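Local coordinates for protein putative aldolase (Bacteroides vulgatus ATCC 8482, PDB 3DXI) that is of unknown function but, as a putative aldolase of the HMGL-like family, folds as an eight-stranded TIM barrel, at residues T17-F21 and Y53-G58; L178-R182 and D210-F214; H194-Q198 and Y273-A278. Residue numbers count along the deposited sequence, not the author numbering.

Interaction 1. Residues T17-F21 and Y53-G58; sequences TNWDF and YMGKFG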
loop_
_atom_site.group_PDB
_atom_site.type_symbol
_atom_site.label_atom_id
_atom_site.label_comp_id
_atom_site.label_asym_id
_atom_site.label_seq_id
_atom_site.Cartn_x
_atom_site.Cartn_y
_atom_site.Cartn_z
ATOM N N THR A 17 -6.287 -22.611 -2.000
ATOM C CA THR A 17 -6.452 -23.923 -1.377
ATOM C C THR A 17 -7.627 -24.742 -1.903
ATOM O O THR A 17 -8.060 -25.693 -1.252
ATOM C CB THR A 17 -6.648 -23.753 0.131
ATOM O OG1 THR A 17 -7.883 -23.064 0.365
ATOM C CG2 THR A 17 -5.502 -22.935 0.725
ATOM N N ASN A 18 -8.130 -24.382 -3.080
ATOM C CA ASN A 18 -9.282 -25.057 -3.670
ATOM C C ASN A 18 -10.478 -24.818 -2.766
ATOM O O ASN A 18 -11.404 -25.630 -2.733
ATOM C CB ASN A 18 -9.057 -26.565 -3.784
ATOM C CG ASN A 18 -7.887 -26.914 -4.664
ATOM O OD1 ASN A 18 -7.710 -26.336 -5.736
ATOM N ND2 ASN A 18 -7.085 -27.880 -4.224
ATOM N N TRP A 19 -10.446 -23.710 -2.027
ATOM C CA TRP A 19 -11.523 -23.364 -1.109
ATOM C C TRP A 19 -11.673 -24.376 0.024
ATOM O O TRP A 19 -12.746 -24.530 0.606
ATOM C CB TRP A 19 -12.842 -23.209 -1.876
ATOM C CG TRP A 19 -12.900 -21.910 -2.618
ATOM C CD1 TRP A 19 -13.297 -20.698 -2.119
ATOM C CD2 TRP A 19 -12.435 -21.661 -3.953
ATOM N NE1 TRP A 19 -13.096 -19.712 -3.053
ATOM C CE2 TRP A 19 -12.569 -20.274 -4.188
ATOM C CE3 TRP A 19 -11.910 -22.473 -4.967
ATOM C CZ2 TRP A 19 -12.200 -19.681 -5.403
ATOM C CZ3 TRP A 19 -11.542 -21.883 -6.174
ATOM C CH2 TRP A 19 -11.687 -20.500 -6.380
ATOM N N ASP A 20 -10.588 -25.079 0.327
ATOM C CA ASP A 20 -10.609 -26.027 1.427
ATOM C C ASP A 20 -9.955 -25.345 2.611
ATOM O O ASP A 20 -8.889 -24.748 2.486
ATOM C CB ASP A 20 -9.849 -27.311 1.087
ATOM C CG ASP A 20 -10.675 -28.273 0.249
ATOM O OD1 ASP A 20 -11.834 -28.555 0.641
ATOM O OD2 ASP A 20 -10.159 -28.749 -0.791
ATOM N N PHE A 21 -10.627 -25.414 3.750
ATOM C CA PHE A 21 -10.137 -24.831 4.984
ATOM C C PHE A 21 -10.575 -25.787 6.074
ATOM O O PHE A 21 -11.755 -26.120 6.174
ATOM C CB PHE A 21 -10.759 -23.454 5.225
ATOM C CG PHE A 21 -10.255 -22.383 4.295
ATOM C CD1 PHE A 21 -8.948 -21.914 4.393
ATOM C CD2 PHE A 21 -11.091 -21.838 3.325
ATOM C CE1 PHE A 21 -8.482 -20.914 3.535
ATOM C CE2 PHE A 21 -10.636 -20.843 2.466
ATOM C CZ PHE A 21 -9.326 -20.379 2.572
ATOM N N TYR A 53 -11.974 -29.991 -9.773
ATOM C CA TYR A 53 -12.142 -29.980 -8.327
ATOM C C TYR A 53 -12.289 -28.606 -7.673
ATOM O O TYR A 53 -11.535 -27.668 -7.950
ATOM C CB TYR A 53 -10.979 -30.714 -7.646
ATOM C CG TYR A 53 -11.063 -30.714 -6.133
ATOM C CD1 TYR A 53 -12.042 -31.452 -5.470
ATOM C CD2 TYR A 53 -10.171 -29.963 -5.362
ATOM C CE1 TYR A 53 -12.137 -31.440 -4.081
ATOM C CE2 TYR A 53 -10.255 -29.948 -3.965
ATOM C CZ TYR A 53 -11.244 -30.688 -3.336
ATOM O OH TYR A 53 -11.355 -30.662 -1.968
HETATM N N MSE A 54 -13.285 -28.516 -6.800
HETATM C CA MSE A 54 -13.551 -27.327 -6.011
HETATM C C MSE A 54 -13.780 -27.863 -4.609
HETATM O O MSE A 54 -14.492 -28.846 -4.440
HETATM C CB MSE A 54 -14.805 -26.596 -6.489
HETATM C CG MSE A 54 -14.570 -25.692 -7.676
HETATM SE SE MSE A 54 -15.796 -24.195 -7.672
HETATM C CE MSE A 54 -14.970 -23.166 -6.261
ATOM N N GLY A 55 -13.179 -27.221 -3.614
ATOM C CA GLY A 55 -13.324 -27.669 -2.239
ATOM C C GLY A 55 -14.552 -27.200 -1.477
ATOM O O GLY A 55 -15.462 -26.577 -2.030
ATOM N N LYS A 56 -14.553 -27.502 -0.184
ATOM C CA LYS A 56 -15.644 -27.166 0.720
ATOM C C LYS A 56 -16.336 -25.826 0.486
ATOM O O LYS A 56 -17.532 -25.790 0.194
ATOM C CB LYS A 56 -15.160 -27.237 2.175
ATOM C CG LYS A 56 -16.200 -26.769 3.197
ATOM C CD LYS A 56 -15.895 -27.288 4.594
ATOM C CE LYS A 56 -16.051 -28.805 4.646
ATOM N NZ LYS A 56 -15.820 -29.360 6.017
ATOM N N PHE A 57 -15.589 -24.730 0.596
ATOM C CA PHE A 57 -16.175 -23.402 0.443
ATOM C C PHE A 57 -16.431 -22.907 -0.975
ATOM O O PHE A 57 -16.697 -21.727 -1.204
ATOM C CB PHE A 57 -15.362 -22.409 1.272
ATOM C CG PHE A 57 -15.475 -22.664 2.753
ATOM C CD1 PHE A 57 -16.595 -22.232 3.462
ATOM C CD2 PHE A 57 -14.517 -23.424 3.417
ATOM C CE1 PHE A 57 -16.761 -22.557 4.805
ATOM C CE2 PHE A 57 -14.675 -23.757 4.765
ATOM C CZ PHE A 57 -15.800 -23.323 5.456
ATOM N N GLY A 58 -16.373 -23.836 -1.918
ATOM C CA GLY A 58 -16.678 -23.521 -3.299
ATOM C C GLY A 58 -18.128 -23.946 -3.463
ATOM O O GLY A 58 -18.829 -23.507 -4.377
HETATM O O HOH W 1 -10.173 -25.231 -7.175
HETATM O O HOH W 2 -14.034 -26.898 7.032
#
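The corner of one loop is pressed into a hollow of another, and the floor of that hollow is a glycine. Residues T17 to D20 form a type I' beta turn whose two corner residues, N18 and W19, both have positive phi; the turn sits against G55. An ideal CB on G55 would run into D20 CG, so the absence of a side chain makes the close approach possible, with the W19 and G55 CA atoms 4.8 Å apart. On one flank the W19 indole meets selenomethionine M54, whose CE methyl lies over the ring as a CH-pi contact, 3.4 Å from W19 CE3. These are beta-alpha loops of a TIM barrel, following strands 4-7 and 40-45, and so belong to the C-terminal rim of the sheet. W19 NE1 is hydrogen-bonded to R11 O of the short helix 9-13. Polar contacts rivet the seam: F57 N donates to W19 O (2.9 Å), and the D20 carboxylate forks, OD1 accepting from K56 N (3.0 Å) and OD2 from Y53 OH (2.5 Å). Water 1 joins N18 OD1 to Y53 O. Beyond the turn the F57 and F21 rings touch, CD2 to CD2 at 3.8 Å, and V26 of helix 23-34 packs against both.

Interaction 2. Residues L178-R182 and D210-F214; sequences LKEVR and DGIDF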
loop_
_atom_site.group_PDB
_atom_site.type_symbol
_atom_site.label_atom_id
_atom_site.label_comp_id
_atom_site.label_asym_id
_atom_site.label_seq_id
_atom_site.Cartn_x
_atom_site.Cartn_y
_atom_site.Cartn_z
ATOM N N LEU A 178 -18.872 7.020 -7.251
ATOM C CA LEU A 178 -19.823 6.922 -6.153
ATOM C C LEU A 178 -20.902 7.981 -6.377
ATOM O O LEU A 178 -22.095 7.683 -6.329
ATOM C CB LEU A 178 -19.117 7.150 -4.812
ATOM C CG LEU A 178 -19.991 7.160 -3.553
ATOM C CD1 LEU A 178 -20.831 5.888 -3.488
ATOM C CD2 LEU A 178 -19.102 7.288 -2.321
ATOM N N LYS A 179 -20.474 9.217 -6.636
ATOM C CA LYS A 179 -21.405 10.315 -6.888
ATOM C C LYS A 179 -22.326 9.976 -8.060
ATOM O O LYS A 179 -23.521 10.280 -8.032
ATOM C CB LYS A 179 -20.644 11.601 -7.204
ATOM C CG LYS A 179 -19.803 12.139 -6.058
ATOM C CD LYS A 179 -19.005 13.368 -6.502
ATOM C CE LYS A 179 -18.116 13.905 -5.380
ATOM N NZ LYS A 179 -17.202 14.989 -5.864
ATOM N N GLU A 180 -21.771 9.344 -9.091
ATOM C CA GLU A 180 -22.562 8.961 -10.259
ATOM C C GLU A 180 -23.613 7.912 -9.918
ATOM O O GLU A 180 -24.778 8.053 -10.285
ATOM C CB GLU A 180 -21.653 8.430 -11.372
ATOM C CG GLU A 180 -20.998 9.525 -12.183
ATOM C CD GLU A 180 -22.019 10.374 -12.903
ATOM O OE1 GLU A 180 -22.680 9.852 -13.821
ATOM O OE2 GLU A 180 -22.174 11.556 -12.545
ATOM N N VAL A 181 -23.197 6.860 -9.222
ATOM C CA VAL A 181 -24.105 5.787 -8.836
ATOM C C VAL A 181 -25.271 6.337 -8.007
ATOM O O VAL A 181 -26.418 5.933 -8.196
ATOM C CB VAL A 181 -23.334 4.673 -8.054
ATOM C CG1 VAL A 181 -24.297 3.672 -7.437
ATOM C CG2 VAL A 181 -22.388 3.935 -9.017
ATOM N N ARG A 182 -24.978 7.276 -7.112
ATOM C CA ARG A 182 -26.010 7.876 -6.274
ATOM C C ARG A 182 -27.065 8.625 -7.096
ATOM O O ARG A 182 -28.174 8.853 -6.615
ATOM C CB ARG A 182 -25.382 8.841 -5.262
ATOM C CG ARG A 182 -24.406 8.201 -4.275
ATOM C CD ARG A 182 -25.100 7.241 -3.337
ATOM N NE ARG A 182 -24.296 6.998 -2.143
ATOM C CZ ARG A 182 -24.601 6.103 -1.208
ATOM N NH1 ARG A 182 -25.695 5.359 -1.332
ATOM N NH2 ARG A 182 -23.817 5.956 -0.150
ATOM N N ASP A 210 -17.054 9.815 1.967
ATOM C CA ASP A 210 -18.098 10.345 1.091
ATOM C C ASP A 210 -19.443 9.655 1.341
ATOM O O ASP A 210 -20.342 9.705 0.500
ATOM C CB ASP A 210 -17.717 10.189 -0.385
ATOM C CG ASP A 210 -16.871 11.338 -0.893
ATOM O OD1 ASP A 210 -16.600 12.280 -0.115
ATOM O OD2 ASP A 210 -16.481 11.302 -2.080
ATOM N N GLY A 211 -19.563 8.996 2.489
ATOM C CA GLY A 211 -20.807 8.335 2.846
ATOM C C GLY A 211 -21.118 6.960 2.278
ATOM O O GLY A 211 -22.278 6.547 2.298
ATOM N N ILE A 212 -20.117 6.240 1.780
ATOM C CA ILE A 212 -20.368 4.908 1.235
ATOM C C ILE A 212 -20.939 4.016 2.350
ATOM O O ILE A 212 -20.627 4.199 3.529
ATOM C CB ILE A 212 -19.073 4.291 0.643
ATOM C CG1 ILE A 212 -19.438 3.257 -0.426
ATOM C CG2 ILE A 212 -18.245 3.657 1.748
ATOM C CD1 ILE A 212 -18.328 2.957 -1.407
ATOM N N ASP A 213 -21.769 3.052 1.966
ATOM C CA ASP A 213 -22.437 2.166 2.919
ATOM C C ASP A 213 -21.714 0.858 3.274
ATOM O O ASP A 213 -21.848 0.360 4.394
ATOM C CB ASP A 213 -23.832 1.830 2.377
ATOM C CG ASP A 213 -24.615 3.070 1.965
ATOM O OD1 ASP A 213 -25.205 3.723 2.847
ATOM O OD2 ASP A 213 -24.630 3.400 0.764
ATOM N N PHE A 214 -20.960 0.308 2.326
ATOM C CA PHE A 214 -20.251 -0.961 2.524
ATOM C C PHE A 214 -18.801 -0.950 2.030
ATOM O O PHE A 214 -18.483 -0.328 1.016
ATOM C CB PHE A 214 -20.978 -2.081 1.771
ATOM C CG PHE A 214 -22.032 -2.794 2.572
ATOM C CD1 PHE A 214 -21.714 -3.938 3.299
ATOM C CD2 PHE A 214 -23.355 -2.356 2.558
ATOM C CE1 PHE A 214 -22.696 -4.642 3.996
ATOM C CE2 PHE A 214 -24.350 -3.051 3.254
ATOM C CZ PHE A 214 -24.016 -4.198 3.973
HETATM O O HOH W 3 -22.375 8.652 -0.991
HETATM O O HOH W 4 -27.754 4.635 0.948
#
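A single carboxylate oxygen carries much of this contact: D213 OD2 receives both terminal nitrogens of R182, NH2 at 2.8 Å and NH1 more weakly at 3.1 Å, in a salt bridge, and it also accepts the backbone N of V189. R182 is near the end of helix 171-184; its CA-to-CB bond points toward the loop, and D213 OD2 lies at the edge of the guanidinium, near its plane. Water 3 adds a second bridge, accepting from R182 NE (2.8 Å) and donating to D210 O (2.7 Å). One helical turn earlier, L178 supplies the apolar part: its CD2 lies 3.8 Å from D210 CB and 4.2 Å from I212 CB. The D210 carboxylate itself is paired with K175. G211 is the C' residue of the Schellman motif that ends helix 200-209; at its positive phi a CB would be jammed against the preceding carbonyl O. The contact thus ties helix 171-184 to the alpha-beta turn leading into the last barrel strand, 214-217. I212 packs on M162 of strand 159-163 and F191 of strand 189-192, while D213 makes backbone hydrogen bonds to K4 and V189, either side of it in the closed sheet.

Interaction 3. Residues H194-Q198 and Y273-A278; sequences HDNLQ and YMLSGA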
loop_
_atom_site.group_PDB
_atom_site.type_symbol
_atom_site.label_atom_id
_atom_site.label_comp_id
_atom_site.label_asym_id
_atom_site.label_seq_id
_atom_site.Cartn_x
_atom_site.Cartn_y
_atom_site.Cartn_z
ATOM N N HIS A 194 -8.905 -3.576 -4.909
ATOM C CA HIS A 194 -7.816 -4.536 -5.019
ATOM C C HIS A 194 -6.535 -3.767 -4.732
ATOM O O HIS A 194 -6.491 -2.539 -4.890
ATOM C CB HIS A 194 -7.785 -5.177 -6.402
ATOM C CG HIS A 194 -8.820 -6.244 -6.585
ATOM N ND1 HIS A 194 -9.007 -6.904 -7.780
ATOM C CD2 HIS A 194 -9.716 -6.771 -5.720
ATOM C CE1 HIS A 194 -9.978 -7.789 -7.643
ATOM N NE2 HIS A 194 -10.425 -7.729 -6.402
ATOM N N ASP A 195 -5.496 -4.483 -4.317
ATOM C CA ASP A 195 -4.249 -3.841 -3.935
ATOM C C ASP A 195 -3.101 -3.852 -4.937
ATOM O O ASP A 195 -1.937 -3.754 -4.539
ATOM C CB ASP A 195 -3.780 -4.443 -2.603
ATOM C CG ASP A 195 -3.563 -3.391 -1.534
ATOM O OD1 ASP A 195 -4.261 -2.355 -1.573
ATOM O OD2 ASP A 195 -2.705 -3.601 -0.651
ATOM N N ASN A 196 -3.409 -3.948 -6.228
ATOM C CA ASN A 196 -2.352 -3.963 -7.236
ATOM C C ASN A 196 -1.425 -2.753 -7.110
ATOM O O ASN A 196 -0.215 -2.875 -7.289
ATOM C CB ASN A 196 -2.951 -4.025 -8.644
ATOM C CG ASN A 196 -3.613 -5.353 -8.931
ATOM O OD1 ASN A 196 -3.180 -6.103 -9.812
ATOM N ND2 ASN A 196 -4.663 -5.662 -8.178
ATOM N N LEU A 197 -1.993 -1.590 -6.800
ATOM C CA LEU A 197 -1.207 -0.363 -6.644
ATOM C C LEU A 197 -1.177 0.092 -5.189
ATOM O O LEU A 197 -0.749 1.208 -4.881
ATOM C CB LEU A 197 -1.792 0.759 -7.505
ATOM C CG LEU A 197 -1.667 0.578 -9.019
ATOM C CD1 LEU A 197 -2.357 1.740 -9.742
ATOM C CD2 LEU A 197 -0.186 0.496 -9.398
ATOM N N GLN A 198 -1.635 -0.783 -4.301
ATOM C CA GLN A 198 -1.701 -0.489 -2.876
ATOM C C GLN A 198 -2.540 0.756 -2.570
ATOM O O GLN A 198 -2.235 1.523 -1.653
ATOM C CB GLN A 198 -0.292 -0.362 -2.287
ATOM C CG GLN A 198 0.419 -1.713 -2.163
ATOM C CD GLN A 198 1.774 -1.614 -1.489
ATOM O OE1 GLN A 198 2.134 -0.571 -0.946
ATOM N NE2 GLN A 198 2.525 -2.707 -1.504
ATOM N N TYR A 273 1.910 -7.403 -11.301
ATOM C CA TYR A 273 0.581 -6.998 -10.848
ATOM C C TYR A 273 0.427 -5.488 -10.793
ATOM O O TYR A 273 -0.685 -4.972 -10.917
ATOM C CB TYR A 273 0.250 -7.627 -9.488
ATOM C CG TYR A 273 0.110 -9.131 -9.564
ATOM C CD1 TYR A 273 -0.498 -9.730 -10.664
ATOM C CD2 TYR A 273 0.572 -9.953 -8.542
ATOM C CE1 TYR A 273 -0.643 -11.116 -10.746
ATOM C CE2 TYR A 273 0.432 -11.343 -8.610
ATOM C CZ TYR A 273 -0.180 -11.915 -9.720
ATOM O OH TYR A 273 -0.341 -13.278 -9.815
HETATM N N MSE A 274 1.529 -4.770 -10.608
HETATM C CA MSE A 274 1.454 -3.311 -10.596
HETATM C C MSE A 274 1.151 -2.878 -12.026
HETATM O O MSE A 274 0.343 -1.976 -12.260
HETATM C CB MSE A 274 2.790 -2.690 -10.170
HETATM C CG MSE A 274 3.099 -2.814 -8.686
HETATM SE SE MSE A 274 4.930 -2.373 -8.264
HETATM C CE MSE A 274 5.156 -3.427 -6.654
ATOM N N LEU A 275 1.822 -3.524 -12.981
ATOM C CA LEU A 275 1.637 -3.209 -14.394
ATOM C C LEU A 275 0.208 -3.488 -14.846
ATOM O O LEU A 275 -0.388 -2.684 -15.555
ATOM C CB LEU A 275 2.626 -4.007 -15.253
ATOM C CG LEU A 275 4.086 -3.538 -15.200
ATOM C CD1 LEU A 275 4.999 -4.579 -15.815
ATOM C CD2 LEU A 275 4.216 -2.209 -15.931
ATOM N N SER A 276 -0.347 -4.621 -14.428
ATOM C CA SER A 276 -1.714 -4.960 -14.811
ATOM C C SER A 276 -2.702 -3.984 -14.184
ATOM O O SER A 276 -3.686 -3.600 -14.810
ATOM C CB SER A 276 -2.065 -6.395 -14.393
ATOM O OG SER A 276 -2.071 -6.565 -12.982
ATOM N N GLY A 277 -2.431 -3.574 -12.951
ATOM C CA GLY A 277 -3.315 -2.640 -12.280
ATOM C C GLY A 277 -3.360 -1.268 -12.929
ATOM O O GLY A 277 -4.439 -0.767 -13.254
ATOM N N ALA A 278 -2.193 -0.662 -13.128
ATOM C CA ALA A 278 -2.102 0.673 -13.717
ATOM C C ALA A 278 -2.568 0.745 -15.168
ATOM O O ALA A 278 -2.946 1.810 -15.650
ATOM C CB ALA A 278 -0.670 1.196 -13.610
#
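This is buried, closely fitted packing between a beta-alpha loop of the barrel, the one linking strand 189-192 to helix 200-209, and helix 271-278, which follows the last barrel strand and belongs to the C-terminal helical part of the chain. D195 to Q198 form a type I beta turn, closed by Q198 N to D195 O at 3.0 Å, and its two corner residues, N196 and L197, make the contact with the helix. N196 fits where the helix has no side chain: its CB is 3.9 Å from G277 CA, and a CB on G277 would clash with it. L197 lies along the next part of the helix, with CD2 4.4 Å from the CB of selenomethionine M274 and CD1 4.3 Å from A278 CB. The backbone O of N196 comes 3.6 Å from M274 CG and is hydrogen-bonded to T269 OG1, just before the helix. The second subunit lies close by, its E232 packing on M274 and its F248 on L275. Within the helix, Y273 O accepts G277 N and S276 OG, each at 3.0 Å, and M274 O accepts A278 N at 3.0 Å. A glycine hollow that takes the N196 CB, and L197 laid along M274 and A278, make this a close, largely apolar fit.

Interactions 1 and 3 both involve beta-alpha loops at the C-terminal end of the barrel strands, the end at which TIM-barrel enzymes characteristically carry their active sites, whereas interaction 2 lies at the N-terminal end. Interactions 1 and 2 accordingly lie on opposite sides of the chain's centre, their own centres 33 Å apart. Helix 200-209 connects interactions 2 and 3: it starts just after 194-198 and ends at 210-214, so the two contacts sit at its two ends, with centres 23 Å apart and nearest atoms about 12 Å apart. Interactions 1 and 3 also approach to about 12 Å between nearest atoms. None of the three touches another, and of them interaction 3 alone is reached by the second subunit.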